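Exoglucanase A (Cellulomonas fimi, PDB 7CBD) hydrolyses beta-1,4-glucosidic linkages of cellulose with inversion of the anomeric configuration, releasing cellobiose from non-reducing chain ends, through its family 6 catalytic domain, the part in this chain. Local coordinates at residues A[156-159]-A[163-166]. Residues are numbered along the deposited sequence; the frame is centred on the assembly and turned at random.
Sequences TNIS and CQQA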
ATOM      1  N   THR A 156     -12.653   2.446 -13.828  1.00 10.14           N
ATOM      2  CA  THR A 156     -13.713   2.454 -12.835  1.00  8.24           C
ATOM      3  C   THR A 156     -14.257   3.839 -12.535  1.00  7.91           C
ATOM      4  O   THR A 156     -15.426   3.962 -12.165  1.00  9.31           O
ATOM      5  CB  THR A 156     -13.207   1.860 -11.515  1.00  9.63           C
ATOM      6  OG1 THR A 156     -12.085   2.623 -11.048  1.00 10.46           O
ATOM      7  CG2 THR A 156     -12.813   0.394 -11.689  1.00 10.80           C
ATOM      8  N   ASN A 157     -13.440   4.879 -12.666  1.00  7.62           N
ATOM      9  CA  ASN A 157     -13.783   6.218 -12.207  1.00  7.05           C
ATOM     10  C   ASN A 157     -13.709   7.243 -13.326  1.00  7.24           C
ATOM     11  O   ASN A 157     -13.590   8.438 -13.055  1.00  8.25           O
ATOM     12  CB  ASN A 157     -12.878   6.614 -11.045  1.00  7.96           C
ATOM     13  CG  ASN A 157     -13.088   5.735  -9.845  1.00  9.13           C
ATOM     14  OD1 ASN A 157     -14.213   5.287  -9.587  1.00  9.95           O
ATOM     15  ND2 ASN A 157     -12.014   5.459  -9.109  1.00  8.21           N
ATOM     16  N   ILE A 158     -13.799   6.793 -14.581  1.00  7.99           N
ATOM     17  CA  ILE A 158     -13.642   7.682 -15.726  1.00  8.44           C
ATOM     18  C   ILE A 158     -14.837   8.605 -15.902  1.00  9.78           C
ATOM     19  O   ILE A 158     -14.781   9.520 -16.728  1.00 11.56           O
ATOM     20  CB  ILE A 158     -13.247   6.874 -16.988  1.00 10.17           C
ATOM     21  CG1 ILE A 158     -12.489   7.735 -18.007  1.00 11.48           C
ATOM     22  CG2 ILE A 158     -14.477   6.251 -17.637  1.00 11.81           C
ATOM     23  CD1 ILE A 158     -11.144   8.205 -17.517  1.00 11.27           C
ATOM     24  N   SER A 159     -15.914   8.402 -15.130  1.00  9.63           N
ATOM     25  CA  SER A 159     -17.032   9.340 -15.132  1.00 10.97           C
ATOM     26  C   SER A 159     -16.679  10.650 -14.445  1.00 12.16           C
ATOM     27  O   SER A 159     -17.413  11.632 -14.602  1.00 14.35           O
ATOM     28  CB  SER A 159     -18.271   8.727 -14.468  1.00 11.94           C
ATOM     29  OG  SER A 159     -18.025   8.393 -13.109  1.00 13.51           O
ATOM     30  N   CYS A 163     -10.562  12.447 -13.789  1.00  8.04           N
ATOM     31  CA  CYS A 163      -9.941  11.218 -14.270  1.00  7.85           C
ATOM     32  C   CYS A 163      -9.842  11.188 -15.791  1.00  8.50           C
ATOM     33  O   CYS A 163      -8.866  10.664 -16.335  1.00  9.19           O
ATOM     34  CB  CYS A 163     -10.662   9.984 -13.722  1.00  9.13           C
ATOM     35  SG  CYS A 163     -10.423   9.748 -11.945  1.00  9.71           S
ATOM     36  N   GLN A 164     -10.833  11.753 -16.492  1.00  8.54           N
ATOM     37  CA  GLN A 164     -10.702  11.930 -17.934  1.00  9.46           C
ATOM     38  C   GLN A 164      -9.484  12.784 -18.259  1.00 10.40           C
ATOM     39  O   GLN A 164      -8.686  12.445 -19.144  1.00 12.13           O
ATOM     40  CB  GLN A 164     -11.970  12.582 -18.485  1.00 10.26           C
ATOM     41  CG  GLN A 164     -13.198  11.722 -18.324  1.00 10.89           C
ATOM     42  CD  GLN A 164     -14.475  12.518 -18.425  1.00 12.72           C
ATOM     43  OE1 GLN A 164     -14.493  13.611 -19.000  1.00 15.00           O
ATOM     44  NE2 GLN A 164     -15.561  11.973 -17.882  1.00 12.29           N
ATOM     45  N   GLN A 165      -9.319  13.894 -17.532  1.00 10.31           N
ATOM     46  CA  GLN A 165      -8.189  14.790 -17.753  1.00 10.78           C
ATOM     47  C   GLN A 165      -6.871  14.093 -17.450  1.00 10.23           C
ATOM     48  O   GLN A 165      -5.872  14.304 -18.149  1.00 11.33           O
ATOM     49  CB  GLN A 165      -8.332  16.031 -16.865  1.00 13.78           C
ATOM     50  CG  GLN A 165      -9.519  16.924 -17.209  1.00 15.77           C
ATOM     51  CD  GLN A 165     -10.015  17.755 -16.020  1.00 17.53           C
ATOM     52  OE1 GLN A 165      -9.388  17.793 -14.955  1.00 18.52           O
ATOM     53  NE2 GLN A 165     -11.156  18.414 -16.200  1.00 18.85           N
ATOM     54  N   ALA A 166      -6.856  13.248 -16.419  1.00  9.41           N
ATOM     55  CA  ALA A 166      -5.618  12.615 -15.981  1.00  9.52           C
ATOM     56  C   ALA A 166      -5.225  11.443 -16.867  1.00 10.08           C
ATOM     57  O   ALA A 166      -4.037  11.113 -16.946  1.00 10.26           O
ATOM     58  CB  ALA A 166      -5.749  12.150 -14.528  1.00 10.77           C
TER
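Q164 reaches back from the first turn of helix 161-182 and donates an N-H from its amide NE2 to the backbone O of I158, at 2.8 Å. The N-H...O angle is 160°. The acceptor lies in the plane of the amide, and the nitrogen lies in the plane of the I158 carbonyl. The side chain is extended beyond CG, which carries the amide out to the loop. I158 crosses this chain at about a right angle, with its CG1 4.1 Å from Q164 CG. With chi1 at -155°, CG1 of I158 lies roughly opposite the backbone N, and the bend at chi2 (66°) brings CD1 to the helix. CD1 of I158 lies 3.6 Å from the backbone O of C163 and 4.2 Å from C163 CB. C163 points at the loop, and its CB packs 3.4 Å from the backbone O of N157. SG of C163 lies 4.1 Å from N157 CB and is joined to C101 SG in a disulfide. The N157 amide turns from the helix, and its ND2 hydrogen-bonds to N153 OD1. The N157 side chain is about 6 Å from that of D149, the predicted proton donor. The contact closes the short loop between the one-turn helix 153-156 and disulfide-tied helix 161-182, beside the probable active site of the family 6 catalytic domain.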